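Local coordinates for TIR-NB-LRR type resistance protein RPV1 (Vitis rotundifolia, PDB 5KU7) that belongs to the TIR-NB-LRR class of plant disease-resistance receptors, whose TIR domain is the signalling module that assembles with other TIR domains, at residues Ala73-Arg76 with Trp77-Asp80; Leu27-Ala30 with Leu31-Gly35; Gln157-Glu160 with Ile161-Ile165; Ala136-Glu139 with Ala140-Ser144. All blocks are in the same frame, centred on the assembly; numbering follows the deposited sequence.

Interaction 1. Residues Ala73-Arg76 with Trp77-Asp80; sequences AHSR and WCLD
Ser-75 and Arg-76 lead the chain into the first turn of helix 76-91, where the backbone N of Leu-79 bonds to Ser-75 O and that of Asp-80 to Arg-76 O, the latter at 2.7 Å. The side chain of Ser-75 is the N-cap. With OG anti to its own backbone N (chi1 162°), the hydroxyl folds over the helix start and accepts from Cys-78 N at 3.1 Å, almost straight at 168°. Serine suits the place because its short arm carries an acceptor to an amide that has no carbonyl one turn earlier in the helix. Just beyond the cap, Cys-78 SG, on a buried residue, packs against Ser-75 CB at 3.7 Å. Leu-79 reaches back past the cap: its CD1 lies 3.6 Å from Ala-73 O, while CD2 and Ala-73 CB make a looser apolar contact. Asp-80 lies one turn further along the helix from Arg-76, yet the carboxylate and guanidinium do not meet; Asp-80 is held instead by a salt bridge to Lys-129 and a hydrogen bond from Trp-133. Arg-76 NH2 and Trp-77 NE1 both make weak hydrogen bonds to Glu-48 O. A bound malonic acid lies about 5 Å from the Ser-75 side chain. Around this turn, helix 113-122 covers Ala-73 through Phe-115 and Ala-118, and helix 130-141 presses Trp-133 and Leu-137 onto Leu-79.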
# COMPACT_ATOMS: atom_id res chain seq x y z
N ALA A 73 -1.46 -19.00 6.23
CA ALA A 73 -1.60 -20.31 6.86
C ALA A 73 -0.36 -20.67 7.67
O ALA A 73 -0.36 -21.65 8.40
CB ALA A 73 -1.88 -21.39 5.81
N HIS A 74 0.71 -19.88 7.53
CA HIS A 74 1.92 -20.14 8.31
C HIS A 74 1.78 -19.61 9.73
O HIS A 74 2.72 -19.66 10.53
CB HIS A 74 3.15 -19.52 7.67
CG HIS A 74 3.68 -20.29 6.50
ND1 HIS A 74 3.12 -20.22 5.25
CD2 HIS A 74 4.70 -21.17 6.41
CE1 HIS A 74 3.79 -21.01 4.43
NE2 HIS A 74 4.75 -21.60 5.11
N SER A 75 0.61 -19.07 10.05
CA SER A 75 0.39 -18.59 11.39
C SER A 75 -0.79 -19.34 11.98
O SER A 75 -1.91 -19.25 11.49
CB SER A 75 0.16 -17.08 11.40
OG SER A 75 -0.46 -16.66 12.59
N ARG A 76 -0.52 -20.09 13.05
CA ARG A 76 -1.55 -20.85 13.72
C ARG A 76 -2.59 -19.90 14.27
O ARG A 76 -3.78 -20.20 14.23
CB ARG A 76 -0.96 -21.71 14.85
CG ARG A 76 0.20 -22.56 14.42
CD ARG A 76 0.55 -23.61 15.46
NE ARG A 76 0.57 -23.05 16.81
CZ ARG A 76 1.66 -22.63 17.44
NH1 ARG A 76 2.84 -22.68 16.83
NH2 ARG A 76 1.56 -22.14 18.67
N TRP A 77 -2.14 -18.74 14.75
CA TRP A 77 -3.07 -17.72 15.23
C TRP A 77 -4.02 -17.30 14.12
O TRP A 77 -5.23 -17.22 14.35
CB TRP A 77 -2.34 -16.51 15.79
CG TRP A 77 -1.75 -16.73 17.16
CD1 TRP A 77 -0.99 -17.79 17.57
CD2 TRP A 77 -1.85 -15.85 18.29
NE1 TRP A 77 -0.63 -17.64 18.90
CE2 TRP A 77 -1.14 -16.45 19.36
CE3 TRP A 77 -2.47 -14.61 18.51
CZ2 TRP A 77 -1.04 -15.86 20.62
CZ3 TRP A 77 -2.38 -14.02 19.77
CH2 TRP A 77 -1.66 -14.65 20.81
N CYS A 78 -3.50 -17.04 12.91
CA CYS A 78 -4.38 -16.73 11.79
C CYS A 78 -5.40 -17.87 11.56
O CYS A 78 -6.61 -17.62 11.39
CB CYS A 78 -3.55 -16.47 10.51
SG CYS A 78 -2.69 -14.84 10.48
N LEU A 79 -4.93 -19.11 11.59
CA LEU A 79 -5.81 -20.25 11.33
C LEU A 79 -6.86 -20.40 12.44
O LEU A 79 -8.03 -20.66 12.15
CB LEU A 79 -5.00 -21.55 11.17
CG LEU A 79 -4.19 -21.61 9.88
CD1 LEU A 79 -3.47 -22.92 9.72
CD2 LEU A 79 -5.10 -21.36 8.67
N ASP A 80 -6.44 -20.26 13.69
CA ASP A 80 -7.39 -20.38 14.80
C ASP A 80 -8.39 -19.24 14.71
O ASP A 80 -9.57 -19.41 15.00
CB ASP A 80 -6.66 -20.38 16.15
CG ASP A 80 -6.00 -21.70 16.45
OD1 ASP A 80 -6.44 -22.73 15.90
OD2 ASP A 80 -5.03 -21.71 17.24

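Interaction 2. Residues Leu27-Ala30 with Leu31-Gly35; sequences LYSA and LGRRG
A Schellman motif ends helix 23-33: Gly-35 N bonds to Gly-32 O at 2.9 Å and Ile-36 N to Leu-31 O. In the same last turn Ala-30 O receives two groups of Arg-34, a weak bond from the backbone N and one from NH1 at 3.3 Å. The side-chain bond leaves the guanidinium edge in plane but arrives well above the carbonyl plane, with a C=O...N angle of 114°. An arginine fits this end of a helix, where the dipole would favour a positive charge. Its NE bonds to Asn-163 of helix 154-175. In the flavodoxin-like TIR fold this helix packs on the parallel sheet, and Gly-35, the C-prime residue with positive phi, turns the chain towards strand 38-39. Arg-33 bends at chi3 (-63°) and folds back along the helix: the rim of one guanidinium face lies over Ser-29 O and the small Ala-30, at CA, and NH1 comes 3.0 Å from Ser-29 OG. Its NE lies close to Arg-33 NE of the second subunit, a pair of like charges. On the sheet side, Leu-31 CD1 meets Leu-27 CG at a slant, 4.1 Å away, and Leu-27 also packs on Val-65 and Val-67.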
# COMPACT_ATOMS: atom_id res chain seq x y z
N LEU A 27 -6.38 -0.65 3.66
CA LEU A 27 -7.75 -1.18 3.70
C LEU A 27 -8.49 -0.71 4.96
O LEU A 27 -9.64 -0.25 4.93
CB LEU A 27 -7.74 -2.72 3.65
CG LEU A 27 -9.10 -3.42 3.72
CD1 LEU A 27 -9.95 -3.06 2.51
CD2 LEU A 27 -8.91 -4.93 3.78
N TYR A 28 -7.79 -0.87 6.08
CA TYR A 28 -8.28 -0.47 7.38
C TYR A 28 -8.69 0.99 7.38
O TYR A 28 -9.76 1.36 7.85
CB TYR A 28 -7.20 -0.73 8.44
CG TYR A 28 -7.54 -0.19 9.80
CD1 TYR A 28 -8.61 -0.72 10.53
CD2 TYR A 28 -6.82 0.86 10.36
CE1 TYR A 28 -8.93 -0.24 11.79
CE2 TYR A 28 -7.14 1.36 11.63
CZ TYR A 28 -8.20 0.80 12.34
OH TYR A 28 -8.55 1.26 13.59
N SER A 29 -7.81 1.82 6.86
CA SER A 29 -8.08 3.25 6.84
C SER A 29 -9.25 3.55 5.91
O SER A 29 -10.12 4.36 6.25
CB SER A 29 -6.83 4.01 6.41
OG SER A 29 -7.08 5.39 6.32
N ALA A 30 -9.31 2.87 4.76
CA ALA A 30 -10.41 3.07 3.81
C ALA A 30 -11.76 2.70 4.43
O ALA A 30 -12.76 3.39 4.22
CB ALA A 30 -10.18 2.27 2.54
N LEU A 31 -11.78 1.60 5.20
CA LEU A 31 -13.03 1.17 5.85
C LEU A 31 -13.52 2.24 6.81
O LEU A 31 -14.71 2.56 6.85
CB LEU A 31 -12.84 -0.15 6.59
CG LEU A 31 -12.57 -1.36 5.68
CD1 LEU A 31 -12.01 -2.49 6.52
CD2 LEU A 31 -13.85 -1.81 4.94
N GLY A 32 -12.60 2.78 7.60
CA GLY A 32 -12.93 3.80 8.57
C GLY A 32 -13.54 5.02 7.91
O GLY A 32 -14.49 5.59 8.41
N ARG A 33 -12.98 5.40 6.76
CA ARG A 33 -13.49 6.56 6.04
C ARG A 33 -14.95 6.41 5.65
O ARG A 33 -15.65 7.41 5.48
CB ARG A 33 -12.62 6.84 4.80
CG ARG A 33 -11.29 7.48 5.14
CD ARG A 33 -10.64 8.15 3.92
NE ARG A 33 -10.32 7.17 2.88
CZ ARG A 33 -9.23 6.42 2.89
NH1 ARG A 33 -8.34 6.54 3.88
NH2 ARG A 33 -9.02 5.56 1.90
N ARG A 34 -15.40 5.17 5.49
CA ARG A 34 -16.78 4.89 5.08
C ARG A 34 -17.68 4.66 6.29
O ARG A 34 -18.81 4.22 6.15
CB ARG A 34 -16.82 3.68 4.15
CG ARG A 34 -16.58 4.02 2.70
CD ARG A 34 -16.01 2.84 1.94
NE ARG A 34 -15.66 3.18 0.56
CZ ARG A 34 -14.46 3.61 0.16
NH1 ARG A 34 -13.46 3.76 1.04
NH2 ARG A 34 -14.26 3.88 -1.12
N GLY A 35 -17.17 4.94 7.48
CA GLY A 35 -17.95 4.78 8.68
C GLY A 35 -18.13 3.32 9.08
O GLY A 35 -18.98 2.99 9.90

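Interaction 3. Residues Gln157-Glu160 with Ile161-Ile165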
# COMPACT_ATOMS: atom_id res chain seq x y z
N GLN A 157 -8.48 -0.92 -6.22
CA GLN A 157 -8.83 -2.22 -5.70
C GLN A 157 -9.49 -2.07 -4.35
O GLN A 157 -10.52 -2.66 -4.09
CB GLN A 157 -7.59 -3.11 -5.57
CG GLN A 157 -7.05 -3.62 -6.92
CD GLN A 157 -5.74 -4.35 -6.73
OE1 GLN A 157 -4.90 -3.93 -5.92
NE2 GLN A 157 -5.57 -5.46 -7.43
N ILE A 158 -8.90 -1.24 -3.51
CA ILE A 158 -9.41 -1.01 -2.17
C ILE A 158 -10.74 -0.24 -2.17
O ILE A 158 -11.63 -0.56 -1.38
CB ILE A 158 -8.39 -0.23 -1.32
CG1 ILE A 158 -7.22 -1.13 -0.95
CG2 ILE A 158 -9.08 0.34 -0.08
CD1 ILE A 158 -6.35 -0.58 0.15
N LYS A 159 -10.85 0.77 -3.02
CA LYS A 159 -12.10 1.52 -3.10
C LYS A 159 -13.24 0.60 -3.52
O LYS A 159 -14.36 0.68 -2.99
CB LYS A 159 -11.97 2.69 -4.09
CG LYS A 159 -13.25 3.49 -4.29
CD LYS A 159 -13.09 4.61 -5.34
CE LYS A 159 -13.02 4.05 -6.76
NZ LYS A 159 -13.09 5.12 -7.81
N GLU A 160 -12.95 -0.29 -4.45
CA GLU A 160 -13.96 -1.21 -4.95
C GLU A 160 -14.43 -2.17 -3.83
O GLU A 160 -15.62 -2.36 -3.62
CB GLU A 160 -13.40 -1.97 -6.14
CG GLU A 160 -14.18 -3.19 -6.51
CD GLU A 160 -13.64 -3.84 -7.75
OE1 GLU A 160 -12.73 -3.26 -8.39
OE2 GLU A 160 -14.14 -4.94 -8.09
N ILE A 161 -13.48 -2.74 -3.10
CA ILE A 161 -13.77 -3.64 -2.00
C ILE A 161 -14.58 -2.97 -0.89
O ILE A 161 -15.59 -3.50 -0.41
CB ILE A 161 -12.46 -4.18 -1.40
CG1 ILE A 161 -11.76 -5.11 -2.41
CG2 ILE A 161 -12.71 -4.88 -0.06
CD1 ILE A 161 -10.31 -5.34 -2.09
N THR A 162 -14.15 -1.79 -0.49
CA THR A 162 -14.81 -1.17 0.64
C THR A 162 -16.19 -0.61 0.25
O THR A 162 -17.07 -0.50 1.10
CB THR A 162 -13.93 -0.09 1.24
OG1 THR A 162 -13.62 0.86 0.22
CG2 THR A 162 -12.61 -0.70 1.72
N ASN A 163 -16.37 -0.29 -1.04
CA ASN A 163 -17.68 0.16 -1.52
C ASN A 163 -18.69 -0.96 -1.48
O ASN A 163 -19.82 -0.78 -1.02
CB ASN A 163 -17.59 0.67 -2.96
CG ASN A 163 -17.18 2.11 -3.05
OD1 ASN A 163 -17.20 2.84 -2.06
ND2 ASN A 163 -16.83 2.55 -4.26
N SER A 164 -18.27 -2.12 -1.96
CA SER A 164 -19.07 -3.33 -1.92
C SER A 164 -19.40 -3.76 -0.48
O SER A 164 -20.55 -4.06 -0.17
CB SER A 164 -18.34 -4.45 -2.66
OG SER A 164 -18.99 -5.69 -2.48
N ILE A 165 -18.41 -3.71 0.41
CA ILE A 165 -18.62 -4.07 1.82
C ILE A 165 -19.58 -3.09 2.48
O ILE A 165 -20.45 -3.49 3.27
CB ILE A 165 -17.28 -4.10 2.60
CG1 ILE A 165 -16.43 -5.29 2.14
CG2 ILE A 165 -17.52 -4.23 4.11
CD1 ILE A 165 -15.07 -5.32 2.80
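Thr-162 and Ile-158 meet one turn apart on helix 154-175, the long C-terminal helix of the flavodoxin-like TIR fold, on a buried face that lies against helix 23-33. Here the contact is tight. Ile-158 O takes the backbone N of Thr-162 at 2.9 Å, and the hydroxyl OG1 also donates to it, though the position of OG1 is less certain. The hydroxyl sits between backbone N and carbonyl carbon (chi1 58°), which would give a buried hydroxyl a partner within its own helix, if OG1 is placed correctly. The same torsion sends the methyl CG2 to Ile-158 CG2, at 4.1 Å, the two side chains crossing at a slant. These branched residues present compact apolar surfaces to Ala-30, Leu-27 and Leu-31, and Ile-158 also packs on His-26 of the second subunit. Ile-161 faces the sheet instead, with CG1 3.2 Å from Gln-157 O and neighbours Trp-146, Leu-148 and Ile-99.

The other side of the helix is looser and open to solvent. Glu-160 O takes Ser-164 N at 3.1 Å, while the Glu-160 side chain runs outward, its CG anti to the backbone N, as suits a charged residue on an exposed face. Lys-159 and Asn-163 run side by side in the same direction, touching through the lysine's aliphatic part rather than its ammonium. Asn-163, whose OD1 is taken up by Arg-34, rests its ND2 3.7 Å from Lys-159 CG.

Interaction 4. Residues Ala136-Glu139 with Ala140-Ser144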
# COMPACT_ATOMS: atom_id res chain seq x y z
N ALA A 136 -11.79 -24.74 7.45
CA ALA A 136 -12.03 -23.31 7.54
C ALA A 136 -11.46 -22.54 6.32
O ALA A 136 -12.08 -21.59 5.83
CB ALA A 136 -11.47 -22.77 8.82
N LEU A 137 -10.29 -22.95 5.86
CA LEU A 137 -9.69 -22.37 4.65
C LEU A 137 -10.58 -22.64 3.45
O LEU A 137 -10.94 -21.72 2.71
CB LEU A 137 -8.29 -22.93 4.41
CG LEU A 137 -7.20 -22.42 5.34
CD1 LEU A 137 -5.92 -23.22 5.12
CD2 LEU A 137 -6.95 -20.92 5.15
N THR A 138 -10.94 -23.91 3.27
CA THR A 138 -11.72 -24.35 2.12
C THR A 138 -13.08 -23.67 2.05
O THR A 138 -13.51 -23.23 0.98
CB THR A 138 -11.92 -25.88 2.16
OG1 THR A 138 -10.64 -26.52 2.22
CG2 THR A 138 -12.67 -26.37 0.92
N GLU A 139 -13.77 -23.59 3.19
CA GLU A 139 -15.06 -22.90 3.25
C GLU A 139 -14.91 -21.40 2.96
O GLU A 139 -15.64 -20.83 2.14
CB GLU A 139 -15.71 -23.12 4.62
CG GLU A 139 -16.20 -24.55 4.84
CD GLU A 139 -16.93 -24.73 6.16
OE1 GLU A 139 -17.07 -23.74 6.91
OE2 GLU A 139 -17.37 -25.86 6.44
N ALA A 140 -13.95 -20.76 3.64
CA ALA A 140 -13.75 -19.33 3.49
C ALA A 140 -13.46 -18.94 2.04
O ALA A 140 -13.94 -17.92 1.57
CB ALA A 140 -12.63 -18.88 4.38
N ALA A 141 -12.69 -19.78 1.34
CA ALA A 141 -12.26 -19.47 -0.02
C ALA A 141 -13.38 -19.68 -1.04
O ALA A 141 -13.26 -19.26 -2.19
CB ALA A 141 -11.06 -20.32 -0.39
N ASN A 142 -14.47 -20.32 -0.62
CA ASN A 142 -15.61 -20.52 -1.51
C ASN A 142 -16.66 -19.45 -1.34
O ASN A 142 -17.67 -19.44 -2.02
CB ASN A 142 -16.25 -21.88 -1.30
CG ASN A 142 -15.68 -22.94 -2.21
OD1 ASN A 142 -14.87 -23.76 -1.79
ND2 ASN A 142 -16.12 -22.93 -3.46
N LEU A 143 -16.40 -18.52 -0.42
CA LEU A 143 -17.26 -17.36 -0.28
C LEU A 143 -16.87 -16.40 -1.39
O LEU A 143 -15.71 -16.34 -1.77
CB LEU A 143 -17.09 -16.72 1.09
CG LEU A 143 -17.34 -17.67 2.27
CD1 LEU A 143 -17.02 -16.96 3.57
CD2 LEU A 143 -18.78 -18.12 2.25
N SER A 144 -17.83 -15.65 -1.92
CA SER A 144 -17.50 -14.74 -3.01
C SER A 144 -16.66 -13.59 -2.48
O SER A 144 -17.03 -12.93 -1.51
CB SER A 144 -18.76 -14.21 -3.70
OG SER A 144 -19.46 -13.30 -2.89
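Ala-140 and Ala-141 sit one turn after Ala-136 and Leu-137 in the last turns of helix 130-141, which packs on the parallel sheet of the flavodoxin-like TIR fold. Backbone bonds carry most of the contact. Ala-140 N bonds to Ala-136 O and Ala-141 N to Leu-137 O, each at 3.0 Å, and Ala-140 CB lies 3.1 Å from Ala-136 O. The regular pattern then fails: as the chain leaves the regular helix towards strand 146-148, Asn-142 N bonds three residues back to Glu-139 O, from well above the carbonyl plane (C=O...N angle 117°), and has merely a weak bond to Thr-138 O.

Apolar packing favours small residues on the buried side. The methyl of Ala-140 is short enough to let Phe-68 come near; Ala-141 similarly meets Val-108 and Phe-100. The larger Leu-137 reaches Leu-82 and Phe-68.

Among the polar side chains, Thr-138 OG1 has Arg-134 O and Arg-109 O as acceptors, which would have to share its one proton, and accepts from Gln-111 NE2, a hydroxyl well suited to joining two helices. Past the helix, Leu-143 packs on Val-96 and Pro-98 of strand 95-101, and its CG lies 3.6 Å from Glu-139 O.

How the interactions relate
Along the chain the order is interaction 2, interaction 1, interaction 4 and interaction 3, all within one TIR domain built round a five-stranded parallel sheet. They form two pairs. Interactions 2 and 3, with centres 10 Å apart, join helices 23-33 and 154-175: Ala-30 CB packs on Ile-158 CG2 at 3.4 Å. Both also have residues that touch the second subunit. Interactions 1 and 4, centres 15 Å apart, join helices 76-91 and 130-141, which touch through leucine side chains. Interactions 1 and 2 lie 25 Å apart between centres, across the middle of the chain, so each face of the sheet carries one of the helix pairs.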